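Local coordinates for protein adenylation domain (Streptomyces sp., PDB 5N9X) that belongs to the AMP-binding (ANL) family of two-domain adenylation proteins and holds ATP and threonine in this model, at residues Ala440-His445 / Val449-Trp454; Glu507-Ile512 / Ala519-Ala524; Asp58-Ala63 / Pro132-Glu137. All blocks are in the same frame, centred on the assembly; numbering follows the deposited sequence.

Interaction 1 (Ala440-His445 / Val449-Trp454)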
loop_
_atom_site.group_PDB
_atom_site.type_symbol
_atom_site.label_atom_id
_atom_site.label_comp_id
_atom_site.label_asym_id
_atom_site.label_seq_id
_atom_site.Cartn_x
_atom_site.Cartn_y
_atom_site.Cartn_z
ATOM N N ALA A 440 20.491 1.237 5.994
ATOM C CA ALA A 440 20.306 1.506 7.415
ATOM C C ALA A 440 21.571 2.092 8.017
ATOM O O ALA A 440 21.495 3.011 8.829
ATOM C CB ALA A 440 19.903 0.241 8.162
ATOM N N ALA A 441 22.728 1.576 7.613
ATOM C CA ALA A 441 23.993 2.107 8.109
ATOM C C ALA A 441 24.169 3.578 7.717
ATOM O O ALA A 441 24.686 4.373 8.504
ATOM C CB ALA A 441 25.169 1.274 7.607
ATOM N N VAL A 442 23.766 3.942 6.505
ATOM C CA VAL A 442 23.826 5.335 6.110
ATOM C C VAL A 442 22.818 6.142 6.939
ATOM O O VAL A 442 23.147 7.203 7.462
ATOM C CB VAL A 442 23.571 5.508 4.589
ATOM C CG1 VAL A 442 23.334 6.975 4.241
ATOM C CG2 VAL A 442 24.758 4.960 3.779
ATOM N N ARG A 443 21.609 5.615 7.104
ATOM C CA ARG A 443 20.585 6.269 7.926
ATOM C C ARG A 443 21.007 6.507 9.393
ATOM O O ARG A 443 20.513 7.420 10.055
ATOM C CB ARG A 443 19.293 5.449 7.888
ATOM C CG ARG A 443 18.320 5.882 6.817
ATOM C CD ARG A 443 17.004 5.127 6.929
ATOM N NE ARG A 443 16.488 4.795 5.604
ATOM C CZ ARG A 443 16.516 3.567 5.095
ATOM N NH1 ARG A 443 17.020 2.562 5.810
ATOM N NH2 ARG A 443 16.048 3.341 3.881
ATOM N N THR A 444 21.931 5.687 9.876
ATOM C CA THR A 444 22.504 5.821 11.220
ATOM C C THR A 444 23.127 7.205 11.449
ATOM O O THR A 444 23.272 7.649 12.581
ATOM C CB THR A 444 23.544 4.690 11.468
ATOM O OG1 THR A 444 22.874 3.549 12.008
ATOM C CG2 THR A 444 24.612 5.089 12.426
ATOM N N HIS A 445 23.428 7.926 10.377
ATOM C CA HIS A 445 23.931 9.293 10.541
ATOM C C HIS A 445 22.824 10.270 10.954
ATOM O O HIS A 445 21.874 10.478 10.215
ATOM C CB HIS A 445 24.599 9.785 9.253
ATOM C CG HIS A 445 25.434 11.010 9.440
ATOM N ND1 HIS A 445 24.891 12.258 9.658
ATOM C CD2 HIS A 445 26.773 11.175 9.454
ATOM C CE1 HIS A 445 25.864 13.140 9.789
ATOM N NE2 HIS A 445 27.016 12.508 9.666
ATOM N N VAL A 449 17.933 11.741 6.933
ATOM C CA VAL A 449 16.598 11.136 6.966
ATOM C C VAL A 449 16.557 9.799 6.223
ATOM O O VAL A 449 16.277 8.770 6.824
ATOM C CB VAL A 449 15.510 12.074 6.364
ATOM C CG1 VAL A 449 14.123 11.621 6.806
ATOM C CG2 VAL A 449 15.722 13.504 6.815
ATOM N N ASP A 450 16.834 9.807 4.923
ATOM C CA ASP A 450 16.594 8.614 4.117
ATOM C C ASP A 450 17.725 8.277 3.161
ATOM O O ASP A 450 18.451 9.162 2.708
ATOM C CB ASP A 450 15.300 8.789 3.319
ATOM C CG ASP A 450 14.469 7.531 3.276
ATOM O OD1 ASP A 450 15.043 6.412 3.250
ATOM O OD2 ASP A 450 13.226 7.668 3.290
ATOM N N ALA A 451 17.852 6.998 2.825
ATOM C CA ALA A 451 18.888 6.552 1.898
ATOM C C ALA A 451 18.405 5.451 0.941
ATOM O O ALA A 451 17.604 4.608 1.314
ATOM C CB ALA A 451 20.101 6.066 2.682
ATOM N N VAL A 452 18.912 5.469 -0.290
ATOM C CA VAL A 452 18.710 4.386 -1.254
ATOM C C VAL A 452 20.076 3.914 -1.744
ATOM O O VAL A 452 20.852 4.714 -2.274
ATOM C CB VAL A 452 17.861 4.838 -2.452
ATOM C CG1 VAL A 452 17.784 3.746 -3.531
ATOM C CG2 VAL A 452 16.488 5.255 -1.992
ATOM N N VAL A 453 20.378 2.635 -1.551
ATOM C CA VAL A 453 21.677 2.112 -1.941
ATOM C C VAL A 453 21.482 1.045 -3.003
ATOM O O VAL A 453 20.664 0.140 -2.820
ATOM C CB VAL A 453 22.453 1.509 -0.742
ATOM C CG1 VAL A 453 23.784 0.920 -1.207
ATOM C CG2 VAL A 453 22.677 2.544 0.344
ATOM N N TRP A 454 22.204 1.143 -4.116
ATOM C CA TRP A 454 22.101 0.101 -5.145
ATOM C C TRP A 454 23.410 -0.154 -5.901
ATOM O O TRP A 454 24.366 0.604 -5.787
ATOM C CB TRP A 454 20.977 0.443 -6.140
ATOM C CG TRP A 454 21.276 1.543 -7.096
ATOM C CD1 TRP A 454 21.559 1.427 -8.434
ATOM C CD2 TRP A 454 21.298 2.939 -6.804
ATOM N NE1 TRP A 454 21.752 2.671 -8.987
ATOM C CE2 TRP A 454 21.601 3.617 -8.011
ATOM C CE3 TRP A 454 21.105 3.688 -5.634
ATOM C CZ2 TRP A 454 21.705 5.005 -8.080
ATOM C CZ3 TRP A 454 21.212 5.063 -5.696
ATOM C CH2 TRP A 454 21.513 5.713 -6.912
#

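Interaction 2 (Glu507-Ile512 / Ala519-Ala524)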
loop_
_atom_site.group_PDB
_atom_site.type_symbol
_atom_site.label_atom_id
_atom_site.label_comp_id
_atom_site.label_asym_id
_atom_site.label_seq_id
_atom_site.Cartn_x
_atom_site.Cartn_y
_atom_site.Cartn_z
ATOM N N GLU A 507 14.958 15.657 -1.913
ATOM C CA GLU A 507 13.982 14.626 -1.552
ATOM C C GLU A 507 14.261 13.409 -2.429
ATOM O O GLU A 507 14.811 13.553 -3.512
ATOM C CB GLU A 507 12.524 15.091 -1.770
ATOM C CG GLU A 507 12.284 16.605 -1.871
ATOM C CD GLU A 507 10.872 16.941 -2.373
ATOM O OE1 GLU A 507 10.189 16.020 -2.873
ATOM O OE2 GLU A 507 10.448 18.122 -2.277
ATOM N N LEU A 508 13.873 12.220 -1.984
ATOM C CA LEU A 508 13.921 11.059 -2.858
ATOM C C LEU A 508 12.665 11.085 -3.727
ATOM O O LEU A 508 11.600 11.494 -3.256
ATOM C CB LEU A 508 13.998 9.762 -2.051
ATOM C CG LEU A 508 15.290 9.499 -1.271
ATOM C CD1 LEU A 508 15.230 8.182 -0.524
ATOM C CD2 LEU A 508 16.525 9.560 -2.163
ATOM N N PRO A 509 12.784 10.667 -5.001
ATOM C CA PRO A 509 11.606 10.546 -5.863
ATOM C C PRO A 509 10.671 9.471 -5.348
ATOM O O PRO A 509 11.158 8.491 -4.780
ATOM C CB PRO A 509 12.200 10.165 -7.224
ATOM C CG PRO A 509 13.494 9.516 -6.898
ATOM C CD PRO A 509 14.018 10.297 -5.722
ATOM N N ARG A 510 9.367 9.648 -5.565
ATOM C CA ARG A 510 8.333 8.836 -4.931
ATOM C C ARG A 510 7.338 8.281 -5.938
ATOM O O ARG A 510 6.786 9.047 -6.728
ATOM C CB ARG A 510 7.552 9.678 -3.921
ATOM C CG ARG A 510 8.332 10.309 -2.795
ATOM C CD ARG A 510 8.803 9.334 -1.748
ATOM N NE ARG A 510 9.570 10.040 -0.730
ATOM C CZ ARG A 510 10.267 9.441 0.225
ATOM N NH1 ARG A 510 10.251 8.121 0.324
ATOM N NH2 ARG A 510 10.957 10.159 1.095
ATOM N N THR A 511 7.091 6.966 -5.889
ATOM C CA THR A 511 5.933 6.368 -6.555
ATOM C C THR A 511 4.666 6.771 -5.769
ATOM O O THR A 511 4.765 7.220 -4.627
ATOM C CB THR A 511 6.050 4.827 -6.662
ATOM O OG1 THR A 511 6.625 4.308 -5.467
ATOM C CG2 THR A 511 6.942 4.423 -7.835
ATOM N N ILE A 512 3.488 6.633 -6.374
ATOM C CA ILE A 512 2.270 7.228 -5.811
ATOM C C ILE A 512 1.840 6.629 -4.463
ATOM O O ILE A 512 1.029 7.227 -3.755
ATOM C CB ILE A 512 1.086 7.123 -6.801
ATOM C CG1 ILE A 512 0.863 5.683 -7.199
ATOM C CG2 ILE A 512 1.317 7.988 -8.029
ATOM C CD1 ILE A 512 -0.146 5.524 -8.303
ATOM N N ALA A 519 14.113 2.788 -9.297
ATOM C CA ALA A 519 14.409 3.024 -10.722
ATOM C C ALA A 519 14.545 4.516 -11.053
ATOM O O ALA A 519 15.331 4.899 -11.919
ATOM C CB ALA A 519 13.336 2.397 -11.599
ATOM N N SER A 520 13.773 5.356 -10.367
ATOM C CA SER A 520 13.920 6.818 -10.461
ATOM C C SER A 520 15.182 7.391 -9.807
ATOM O O SER A 520 15.637 8.480 -10.131
ATOM C CB SER A 520 12.710 7.496 -9.830
ATOM O OG SER A 520 12.630 8.847 -10.199
ATOM N N VAL A 521 15.731 6.701 -8.835
ATOM C CA VAL A 521 16.898 7.274 -8.198
ATOM C C VAL A 521 18.102 6.969 -9.086
ATOM O O VAL A 521 18.920 7.839 -9.355
ATOM C CB VAL A 521 17.086 6.740 -6.752
ATOM C CG1 VAL A 521 18.454 7.068 -6.248
ATOM C CG2 VAL A 521 16.047 7.354 -5.844
ATOM N N ALA A 522 18.172 5.740 -9.565
ATOM C CA ALA A 522 19.238 5.323 -10.471
ATOM C C ALA A 522 19.301 6.184 -11.738
ATOM O O ALA A 522 20.388 6.473 -12.224
ATOM C CB ALA A 522 19.070 3.862 -10.840
ATOM N N ARG A 523 18.152 6.605 -12.263
ATOM C CA ARG A 523 18.156 7.431 -13.464
ATOM C C ARG A 523 18.604 8.874 -13.207
ATOM O O ARG A 523 19.281 9.472 -14.048
ATOM C CB ARG A 523 16.773 7.412 -14.134
ATOM C CG ARG A 523 16.449 6.076 -14.801
ATOM C CD ARG A 523 15.214 6.146 -15.669
ATOM N NE ARG A 523 14.210 5.159 -15.260
ATOM C CZ ARG A 523 13.068 5.463 -14.647
ATOM N NH1 ARG A 523 12.780 6.726 -14.372
ATOM N NH2 ARG A 523 12.215 4.506 -14.311
ATOM N N ALA A 524 18.234 9.419 -12.051
ATOM C CA ALA A 524 18.614 10.774 -11.695
ATOM C C ALA A 524 20.122 10.838 -11.452
ATOM O O ALA A 524 20.792 11.797 -11.818
ATOM C CB ALA A 524 17.846 11.237 -10.457
#

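Interaction 3 (Asp58-Ala63 / Pro132-Glu137)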
loop_
_atom_site.group_PDB
_atom_site.type_symbol
_atom_site.label_atom_id
_atom_site.label_comp_id
_atom_site.label_asym_id
_atom_site.label_seq_id
_atom_site.Cartn_x
_atom_site.Cartn_y
_atom_site.Cartn_z
ATOM N N ASP A 58 -26.717 2.001 -12.882
ATOM C CA ASP A 58 -27.699 2.023 -13.953
ATOM C C ASP A 58 -27.155 2.828 -15.144
ATOM O O ASP A 58 -27.178 2.341 -16.284
ATOM C CB ASP A 58 -29.035 2.591 -13.458
ATOM C CG ASP A 58 -29.769 1.636 -12.522
ATOM O OD1 ASP A 58 -29.985 0.476 -12.917
ATOM O OD2 ASP A 58 -30.147 2.035 -11.396
ATOM N N LEU A 59 -26.625 4.024 -14.881
ATOM C CA LEU A 59 -25.958 4.792 -15.932
ATOM C C LEU A 59 -24.841 3.988 -16.619
ATOM O O LEU A 59 -24.745 3.966 -17.855
ATOM C CB LEU A 59 -25.392 6.102 -15.384
ATOM C CG LEU A 59 -24.531 6.841 -16.413
ATOM C CD1 LEU A 59 -25.419 7.406 -17.495
ATOM C CD2 LEU A 59 -23.698 7.945 -15.781
ATOM N N LEU A 60 -24.004 3.317 -15.840
ATOM C CA LEU A 60 -22.928 2.547 -16.456
ATOM C C LEU A 60 -23.491 1.422 -17.321
ATOM O O LEU A 60 -23.012 1.175 -18.441
ATOM C CB LEU A 60 -21.984 1.991 -15.399
ATOM C CG LEU A 60 -21.108 3.077 -14.774
ATOM C CD1 LEU A 60 -20.439 2.559 -13.499
ATOM C CD2 LEU A 60 -20.092 3.615 -15.774
ATOM N N HIS A 61 -24.516 0.748 -16.807
ATOM C CA HIS A 61 -25.165 -0.296 -17.580
ATOM C C HIS A 61 -25.640 0.225 -18.939
ATOM O O HIS A 61 -25.326 -0.378 -19.968
ATOM C CB HIS A 61 -26.335 -0.888 -16.816
ATOM C CG HIS A 61 -26.909 -2.116 -17.451
ATOM N ND1 HIS A 61 -26.442 -3.387 -17.178
ATOM C CD2 HIS A 61 -27.907 -2.271 -18.352
ATOM C CE1 HIS A 61 -27.137 -4.266 -17.873
ATOM N NE2 HIS A 61 -28.030 -3.617 -18.597
ATOM N N ASP A 62 -26.379 1.341 -18.932
ATOM C CA ASP A 62 -26.880 1.984 -20.160
ATOM C C ASP A 62 -25.758 2.248 -21.173
ATOM O O ASP A 62 -25.923 2.028 -22.367
ATOM C CB ASP A 62 -27.585 3.322 -19.850
ATOM C CG ASP A 62 -28.818 3.172 -18.971
ATOM O OD1 ASP A 62 -29.375 2.060 -18.867
ATOM O OD2 ASP A 62 -29.230 4.195 -18.379
ATOM N N ALA A 63 -24.617 2.730 -20.695
ATOM C CA ALA A 63 -23.488 3.017 -21.571
ATOM C C ALA A 63 -22.794 1.747 -22.058
ATOM O O ALA A 63 -21.747 1.814 -22.690
ATOM C CB ALA A 63 -22.499 3.900 -20.869
ATOM N N PRO A 132 -15.687 5.239 -24.348
ATOM C CA PRO A 132 -16.677 6.192 -23.824
ATOM C C PRO A 132 -16.290 6.822 -22.489
ATOM O O PRO A 132 -15.628 6.185 -21.670
ATOM C CB PRO A 132 -17.945 5.343 -23.668
ATOM C CG PRO A 132 -17.530 3.907 -23.803
ATOM C CD PRO A 132 -16.070 3.836 -24.122
ATOM N N LEU A 133 -16.711 8.065 -22.280
ATOM C CA LEU A 133 -16.457 8.755 -21.019
ATOM C C LEU A 133 -17.687 8.971 -20.163
ATOM O O LEU A 133 -18.762 9.284 -20.662
ATOM C CB LEU A 133 -15.818 10.119 -21.255
ATOM C CG LEU A 133 -14.730 10.412 -20.219
ATOM C CD1 LEU A 133 -13.447 9.664 -20.534
ATOM C CD2 LEU A 133 -14.479 11.899 -20.067
ATOM N N VAL A 134 -17.511 8.786 -18.863
ATOM C CA VAL A 134 -18.399 9.357 -17.874
ATOM C C VAL A 134 -17.580 10.453 -17.215
ATOM O O VAL A 134 -16.505 10.185 -16.687
ATOM C CB VAL A 134 -18.868 8.323 -16.856
ATOM C CG1 VAL A 134 -20.006 8.885 -16.003
ATOM C CG2 VAL A 134 -19.297 7.066 -17.565
ATOM N N THR A 135 -18.049 11.692 -17.279
ATOM C CA THR A 135 -17.270 12.814 -16.757
ATOM C C THR A 135 -17.540 12.980 -15.276
ATOM O O THR A 135 -18.437 12.338 -14.737
ATOM C CB THR A 135 -17.597 14.122 -17.492
ATOM O OG1 THR A 135 -18.973 14.450 -17.271
ATOM C CG2 THR A 135 -17.336 13.972 -18.972
ATOM N N GLU A 136 -16.764 13.831 -14.618
ATOM C CA GLU A 136 -17.006 14.070 -13.209
ATOM C C GLU A 136 -18.351 14.759 -13.043
ATOM O O GLU A 136 -19.101 14.456 -12.112
ATOM C CB GLU A 136 -15.884 14.902 -12.577
ATOM C CG GLU A 136 -15.799 14.713 -11.064
ATOM C CD GLU A 136 -14.675 15.497 -10.413
ATOM O OE1 GLU A 136 -13.698 15.858 -11.108
ATOM O OE2 GLU A 136 -14.779 15.754 -9.198
ATOM N N GLU A 137 -18.649 15.684 -13.952
ATOM C CA GLU A 137 -19.907 16.416 -13.906
ATOM C C GLU A 137 -21.034 15.425 -14.119
ATOM O O GLU A 137 -22.073 15.490 -13.449
ATOM C CB GLU A 137 -19.953 17.531 -14.959
ATOM C CG GLU A 137 -21.361 18.062 -15.220
ATOM C CD GLU A 137 -21.400 19.248 -16.173
ATOM O OE1 GLU A 137 -20.604 19.274 -17.140
ATOM O OE2 GLU A 137 -22.246 20.149 -15.955
#

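Interaction 1 (Ala440-His445 / Val449-Trp454)
In the C-terminal domain of this ANL-family protein, a short loop joins helix 435-443 to strand 450-457, an edge strand of a three-stranded sheet, and Arg443 meets Asp450 across that connection. The salt bridge is side-on: two nitrogens hydrogen-bond to one carboxylate oxygen. Arg443 NE donates to Asp450 OD1 at 3.2 Å (N-H...O 155°), and Arg443 NH2 reaches the same OD1 at 3.3 Å. OD1 lies at the guanidinium edge, practically in its plane, but the carboxylate is turned: the two planes stand 67° apart, and NE comes to OD1 from above the carboxylate plane while NH2 arrives nearly along the C-O axis. A bend at chi3 in the Arg443 chain brings the guanidinium alongside the aspartate, both side chains pointing the same way. Further back, Arg443 CG rests 3.5 Å from Val449 O.

One residue away on each segment the contact turns apolar. Val442 sets CG1 anti to its backbone N (chi1 168°) and lays it against Ala451 CB at 3.7 Å; Leu485 and Val489 of helix 482-492 also pack on this valine. Asp450 OD1 takes a further, weak bond from Ala451 N. Asp450 probably does most of the balancing of the guanidinium charge, Glu439 adding a long, weak ion pair, and the shared oxygen ties the C-terminal part of the helix to the first part of the strand.

Interaction 2 (Glu507-Ile512 / Ala519-Ala524)
Pro509 turns its ring onto Ser520 and Val521 in the C-terminal domain of this ANL-family adenylation protein, where the loop following strand 501-505 packs against helix 518-528, into which it leads. The proline ring and the Val521 side chain cross at about a right angle, so that one valine methyl, CG2, sits against the CG-CD end of the ring: 3.5 Å to Pro509 CG and 3.6 Å to Pro509 CD. That methyl is the branch lying anti to the carbonyl carbon of Val521. The other branch, CG1, belongs to a different contact, with the indole of Trp454 on strand 450-457.

Leu508 joins from beside the proline, its CD2 approaching the same Val521 CG2 at a looser 4.3 Å, while its other methyl serves strand 450-457. Backbone hydrogen bonding between Pro509 and Asp517 also links the loop to the residues leading into the helix. Between the two packed segments runs the short connection that contains Lys515, a residue of the threonine pocket.

Ser520 meets the proline one residue earlier in the helix. Its hydroxyl stands anti to the backbone N (chi1 -164°), which brings Ser520 OG to 3.3 Å from Pro509 CB and Ser520 CB to 3.6 Å from Pro509 CG.

Interaction 3 (Asp58-Ala63 / Pro132-Glu137)
Val134, on the edge strand 133-134 of a four-stranded parallel sheet, pushes both of its methyls against the last turn of helix 46-62 in the larger, N-terminal part of this ANL-family protein. The interaction across the two segments is apolar, with one leucine for each branch. Leu59 comes tip to tip: its CD2 stops 3.8 Å from Val134 CG1. The leucine CG is anti to the backbone N (chi1 172°), which extends the side chain from the helix toward the strand. Leu60 approaches differently, crossing the valine at about a right angle, with its CD2 4.0 Å from Val134 CG2. Here CG is anti to the carbonyl carbon instead (chi1 -73°), and although the residue does not start out facing the strand, this methyl swings round to meet it. The valine therefore presents its fork to two consecutive helix residues that use different first torsions to reach it.

Hydrogen bonding serves to fix each partner separately. On the helix, Ala63 N bonds to Leu59 O at 3.1 Å, holding the last turn closed. On the strand, the backbone of Val134 pairs with Leu119 and Gly121 of strand 118-121, which anchors the valine in the sheet. Just beyond it Thr135 is the N-cap of helix 136-141, its OG1 accepting from Asn138 N, where the chain passes from strand to helix.

With no hydrogen bond crossing between the segments, the helix and the sheet edge are joined here by shape and by burial: Leu60 and Val134 are both shielded from solvent, and the attachment rests on dispersion and the hydrophobic effect.

How the interactions relate
Along the chain interaction 3 comes first, then interaction 1, then interaction 2. Interactions 1 and 2 are neighbours, their centres 15 Å apart, and they touch through strand 450-457: Trp454 CH2 lies 3.4 Å from Val521 CG1, and Val452 CG2 is 3.5 Å from Leu508 CD1. Helix 435-443 packs on one face of the strand, the loop and helix 518-528 on the other, so the strand is sandwiched between the two contacts within the C-terminal domain. Interaction 3 stands apart in the N-terminal part, its centre 48 Å from that of interaction 1 and 36 Å from that of interaction 2. The 507-512 loop also reaches that N-terminal part, through Ile512.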